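Side-chain contacts in phenyl-3-pyruvate decarboxylase (Azospirillum brasilense, PDB 2NXW), which catalyses the non-oxidative decarboxylation of indole-3-pyruvate to indole-3-acetaldehyde and carbon dioxide, using thiamine diphosphate and a metal ion, in auxin biosynthesis: residues N101-A106 and E147-Q152; K241-A246 and A264-P269. One frame throughout, in Å; residues are numbered along the deposited sequence.

Contact 1 of 2, residues N101-A106 and E147-Q152; sequences NAVAGA and EITVAQ
Val103 and Ile148 make the main apolar contact between helix 100-108 and the segment 147-152, a loop leading into strand 152-154, their side chains crossing at about a right angle. The end methyl of the isoleucine does the touching: Ile148 CD1 lies 3.8 Å from Val103 CG1 and 3.9 Å from Val103 CB, against the flank of the valine. Ile148 CG1 stands between its own backbone N and carbonyl carbon (chi1 56°), and the chain then runs out fully extended, which carries CD1 to the valine. The other branch, Ile148 CG2, meets Ala104 CB at 4.1 Å, so the forked side chain reaches two successive residues of the helix. Alanine, with a single methyl, lets the loop backbone come close, and the CA atoms of Ala104 and Ile148 are 5.4 Å apart. Val103 CG1, anti to the valine's backbone N (chi1 175°), also brushes Thr149 CG2 at 4.2 Å.

Branched apolar chains suit this buried place, for no hydrogen bond joins the two segments, and Ile148 O, buried 3.7 Å from Val103 CG1, has no hydrogen-bonding partner in the model. Gln152 NE2 instead donates to Thr149 OG1 over 2.9 Å at 162°, with the oxygen close to the amide plane, tying the loop to the start of strand 152-154; the threonine hydroxyl also bonds to Phe145 O. Gln152 OE1 is hydrogen-bonded to Lys160 NZ of the third subunit.

Leu130 and Thr140 of the second subunit rest on Ala104 and Ile148. Within the chain, Ala102 touches Phe73 of helix 68-82, while Val103 packs on Val115 of strand 113-119 and Thr149 on Tyr180 of strand 179-184, neighbouring strands of the parallel sheet in the N-terminal thiamine-diphosphate-binding region.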
loop_
_atom_site.group_PDB
_atom_site.type_symbol
_atom_site.label_atom_id
_atom_site.label_comp_id
_atom_site.label_asym_id
_atom_site.label_seq_id
_atom_site.Cartn_x
_atom_site.Cartn_y
_atom_site.Cartn_z
ATOM N N ASN A 101 -8.908 18.239 -5.858
ATOM C CA ASN A 101 -10.061 18.129 -4.982
ATOM C C ASN A 101 -11.390 18.182 -5.746
ATOM O O ASN A 101 -12.277 17.350 -5.524
ATOM C CB ASN A 101 -10.012 19.230 -3.918
ATOM C CG ASN A 101 -11.222 19.213 -3.029
ATOM O OD1 ASN A 101 -11.615 18.159 -2.517
ATOM N ND2 ASN A 101 -11.829 20.376 -2.833
ATOM N N ALA A 102 -11.543 19.160 -6.641
ATOM C CA ALA A 102 -12.792 19.261 -7.394
ATOM C C ALA A 102 -13.041 17.995 -8.210
ATOM O O ALA A 102 -14.182 17.535 -8.324
ATOM C CB ALA A 102 -12.756 20.482 -8.316
ATOM N N VAL A 103 -11.972 17.426 -8.762
ATOM C CA VAL A 103 -12.119 16.212 -9.563
ATOM C C VAL A 103 -12.484 15.016 -8.687
ATOM O O VAL A 103 -13.331 14.193 -9.077
ATOM C CB VAL A 103 -10.839 15.943 -10.385
ATOM C CG1 VAL A 103 -10.939 14.600 -11.121
ATOM C CG2 VAL A 103 -10.655 17.085 -11.391
ATOM N N ALA A 104 -11.875 14.922 -7.503
ATOM C CA ALA A 104 -12.198 13.833 -6.573
ATOM C C ALA A 104 -13.675 13.942 -6.174
ATOM O O ALA A 104 -14.371 12.934 -6.055
ATOM C CB ALA A 104 -11.295 13.901 -5.327
ATOM N N GLY A 105 -14.157 15.176 -5.986
ATOM C CA GLY A 105 -15.552 15.376 -5.639
ATOM C C GLY A 105 -16.480 14.904 -6.745
ATOM O O GLY A 105 -17.521 14.311 -6.478
ATOM N N ALA A 106 -16.094 15.176 -7.990
ATOM C CA ALA A 106 -16.887 14.757 -9.148
ATOM C C ALA A 106 -16.894 13.228 -9.211
ATOM O O ALA A 106 -17.929 12.609 -9.481
ATOM C CB ALA A 106 -16.290 15.333 -10.421
ATOM N N GLU A 147 -5.646 8.120 -9.798
ATOM C CA GLU A 147 -6.319 7.747 -8.556
ATOM C C GLU A 147 -7.728 8.324 -8.427
ATOM O O GLU A 147 -8.530 7.835 -7.634
ATOM C CB GLU A 147 -5.497 8.210 -7.343
ATOM C CG GLU A 147 -4.127 7.565 -7.195
ATOM C CD GLU A 147 -4.205 6.078 -6.907
ATOM O OE1 GLU A 147 -5.078 5.666 -6.110
ATOM O OE2 GLU A 147 -3.380 5.325 -7.466
ATOM N N ILE A 148 -8.035 9.360 -9.205
ATOM C CA ILE A 148 -9.339 10.008 -9.114
ATOM C C ILE A 148 -10.131 10.082 -10.415
ATOM O O ILE A 148 -11.019 10.926 -10.571
ATOM C CB ILE A 148 -9.180 11.427 -8.534
ATOM C CG1 ILE A 148 -8.194 12.232 -9.384
ATOM C CG2 ILE A 148 -8.688 11.335 -7.093
ATOM C CD1 ILE A 148 -7.985 13.666 -8.902
ATOM N N THR A 149 -9.809 9.189 -11.347
ATOM C CA THR A 149 -10.504 9.128 -12.633
ATOM C C THR A 149 -10.684 7.669 -13.031
ATOM O O THR A 149 -9.953 6.801 -12.548
ATOM C CB THR A 149 -9.719 9.852 -13.756
ATOM O OG1 THR A 149 -8.384 9.333 -13.824
ATOM C CG2 THR A 149 -9.664 11.349 -13.495
ATOM N N VAL A 150 -11.653 7.397 -13.908
ATOM C CA VAL A 150 -11.907 6.022 -14.344
ATOM C C VAL A 150 -11.126 5.594 -15.576
ATOM O O VAL A 150 -11.069 4.410 -15.890
ATOM C CB VAL A 150 -13.415 5.762 -14.593
ATOM C CG1 VAL A 150 -14.152 5.884 -13.285
ATOM C CG2 VAL A 150 -13.978 6.714 -15.639
ATOM N N ALA A 151 -10.533 6.551 -16.273
ATOM C CA ALA A 151 -9.742 6.256 -17.456
ATOM C C ALA A 151 -8.838 7.442 -17.715
ATOM O O ALA A 151 -9.188 8.578 -17.375
ATOM C CB ALA A 151 -10.654 6.010 -18.657
ATOM N N GLN A 152 -7.687 7.180 -18.323
ATOM C CA GLN A 152 -6.728 8.226 -18.626
ATOM C C GLN A 152 -6.040 7.944 -19.948
ATOM O O GLN A 152 -5.959 6.793 -20.388
ATOM C CB GLN A 152 -5.618 8.285 -17.570
ATOM C CG GLN A 152 -6.035 8.254 -16.105
ATOM C CD GLN A 152 -6.398 6.862 -15.630
ATOM O OE1 GLN A 152 -5.738 5.873 -15.989
ATOM N NE2 GLN A 152 -7.439 6.769 -14.807
#

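Contact 2 of 2, residues K241-A246 and A264-P269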
loop_
_atom_site.group_PDB
_atom_site.type_symbol
_atom_site.label_atom_id
_atom_site.label_comp_id
_atom_site.label_asym_id
_atom_site.label_seq_id
_atom_site.Cartn_x
_atom_site.Cartn_y
_atom_site.Cartn_z
ATOM N N LYS A 241 -38.167 5.643 -17.986
ATOM C CA LYS A 241 -38.192 4.194 -17.846
ATOM C C LYS A 241 -38.388 3.785 -16.391
ATOM O O LYS A 241 -39.114 2.835 -16.101
ATOM C CB LYS A 241 -36.891 3.584 -18.369
ATOM C CG LYS A 241 -36.739 3.620 -19.880
ATOM C CD LYS A 241 -37.539 2.502 -20.529
ATOM C CE LYS A 241 -37.200 2.389 -22.010
ATOM N NZ LYS A 241 -37.749 1.141 -22.599
ATOM N N VAL A 242 -37.747 4.498 -15.469
ATOM C CA VAL A 242 -37.886 4.150 -14.067
ATOM C C VAL A 242 -39.264 4.515 -13.520
ATOM O O VAL A 242 -39.771 3.838 -12.632
ATOM C CB VAL A 242 -36.722 4.764 -13.247
ATOM C CG1 VAL A 242 -36.948 4.583 -11.742
ATOM C CG2 VAL A 242 -35.425 4.074 -13.672
ATOM N N ALA A 243 -39.891 5.557 -14.065
ATOM C CA ALA A 243 -41.243 5.910 -13.627
ATOM C C ALA A 243 -42.155 4.741 -14.012
ATOM O O ALA A 243 -43.038 4.350 -13.246
ATOM C CB ALA A 243 -41.714 7.198 -14.314
ATOM N N GLU A 244 -41.927 4.178 -15.198
ATOM C CA GLU A 244 -42.720 3.045 -15.668
ATOM C C GLU A 244 -42.454 1.827 -14.776
ATOM O O GLU A 244 -43.385 1.140 -14.359
ATOM C CB GLU A 244 -42.369 2.738 -17.128
ATOM C CG GLU A 244 -43.209 1.647 -17.797
ATOM C CD GLU A 244 -44.688 2.003 -17.893
ATOM O OE1 GLU A 244 -45.017 3.182 -18.144
ATOM O OE2 GLU A 244 -45.526 1.093 -17.734
ATOM N N LEU A 245 -41.183 1.565 -14.478
ATOM C CA LEU A 245 -40.832 0.444 -13.613
ATOM C C LEU A 245 -41.476 0.583 -12.225
ATOM O O LEU A 245 -42.019 -0.388 -11.687
ATOM C CB LEU A 245 -39.306 0.351 -13.469
ATOM C CG LEU A 245 -38.779 -0.652 -12.434
ATOM C CD1 LEU A 245 -39.181 -2.074 -12.834
ATOM C CD2 LEU A 245 -37.263 -0.526 -12.333
ATOM N N ALA A 246 -41.417 1.784 -11.647
ATOM C CA ALA A 246 -41.990 2.023 -10.322
ATOM C C ALA A 246 -43.481 1.729 -10.289
ATOM O O ALA A 246 -43.990 1.165 -9.314
ATOM C CB ALA A 246 -41.735 3.462 -9.888
ATOM N N ALA A 264 -41.080 12.919 -9.691
ATOM C CA ALA A 264 -42.005 13.834 -9.024
ATOM C C ALA A 264 -43.376 13.870 -9.688
ATOM O O ALA A 264 -44.394 13.985 -9.002
ATOM C CB ALA A 264 -41.415 15.241 -8.986
ATOM N N ASP A 265 -43.405 13.769 -11.015
ATOM C CA ASP A 265 -44.666 13.817 -11.751
ATOM C C ASP A 265 -45.203 12.440 -12.126
ATOM O O ASP A 265 -46.191 12.331 -12.845
ATOM C CB ASP A 265 -44.505 14.652 -13.029
ATOM C CG ASP A 265 -44.042 16.068 -12.747
ATOM O OD1 ASP A 265 -44.478 16.657 -11.733
ATOM O OD2 ASP A 265 -43.242 16.598 -13.547
ATOM N N ALA A 266 -44.557 11.394 -11.626
ATOM C CA ALA A 266 -44.960 10.021 -11.931
ATOM C C ALA A 266 -46.219 9.538 -11.209
ATOM O O ALA A 266 -46.632 10.105 -10.201
ATOM C CB ALA A 266 -43.805 9.077 -11.604
ATOM N N PRO A 267 -46.837 8.464 -11.722
ATOM C CA PRO A 267 -48.048 7.897 -11.117
ATOM C C PRO A 267 -47.757 7.375 -9.710
ATOM O O PRO A 267 -48.642 7.343 -8.858
ATOM C CB PRO A 267 -48.431 6.779 -12.085
ATOM C CG PRO A 267 -47.911 7.265 -13.395
ATOM C CD PRO A 267 -46.565 7.845 -13.032
ATOM N N THR A 268 -46.519 6.934 -9.481
ATOM C CA THR A 268 -46.105 6.461 -8.160
ATOM C C THR A 268 -44.836 7.231 -7.797
ATOM O O THR A 268 -43.715 6.733 -7.937
ATOM C CB THR A 268 -45.846 4.923 -8.136
ATOM O OG1 THR A 268 -44.764 4.587 -9.017
ATOM C CG2 THR A 268 -47.099 4.172 -8.574
ATOM N N PRO A 269 -45.001 8.481 -7.335
ATOM C CA PRO A 269 -43.890 9.353 -6.952
ATOM C C PRO A 269 -43.245 8.953 -5.634
ATOM O O PRO A 269 -43.815 8.197 -4.854
ATOM C CB PRO A 269 -44.551 10.728 -6.892
ATOM C CG PRO A 269 -45.903 10.399 -6.340
ATOM C CD PRO A 269 -46.297 9.156 -7.114
HETATM O O HOH W 1 -44.707 5.713 -11.489
#
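Ala246 and Thr268 form the tight end of this contact, with Ala246 CB only 3.3 Å from Thr268 OG1. The hydroxyl, rather than the methyl, faces the helix because OG1 sits between the threonine's backbone N and carbonyl carbon (chi1 63°); it also lies 3.4 Å from Ala246 C. Alanine suits Ala246's place, since a single methyl admits the loop to the helix surface, and threonine's short, branched side chain sets a small hydroxyl against it. One turn back, Ala243 CB meets Ala266 CB at 3.9 Å, methyl against methyl, and the short side chains let the backbones approach to 5.8 Å between the CA atoms of these two alanines.

In the mixed sheet of the central domain, the parallel neighbours 225-229 and 253-255 are connected through the short helix 231-235 and then helix 239-249, a beta-alpha-beta crossover, right-handed as is usual for such connections. Val242 packs on Val229 of strand 225-229; Ala246, though turned to the loop, also touches Leu227 of that strand.

Between the two close spots the contact is looser and wet. A water donates to Ala243 O at 2.8 Å and accepts from Thr268 N at 3.0 Å, bridging helix and loop where no direct hydrogen bond joins them. On the outer side Ala243 is partly exposed, and Arg356 NH1 is hydrogen-bonded to the carbonyls of Ala264 and Ala266.

Overall arrangement
Contact 1 closes before contact 2 opens along the chain, and their centres are about 32 Å apart, on opposite sides of the chain's centre, with nearest atoms about 20 Å from each other. They share no sheet: 101-106 and 147-152 pack beside the parallel sheet of the N-terminal cofactor-binding region, 241-246 and 264-269 beside the mixed sheet of the central domain. Contact 1 thus belongs to the cofactor-binding, subunit-facing part of the chain, contact 2 to the internal packing of a separate domain. The side chain of Ala104 is about 11 Å from a bound thiamine diphosphate, whereas contact 2 is touched by no other chain and lies away from the cofactor and metal sites.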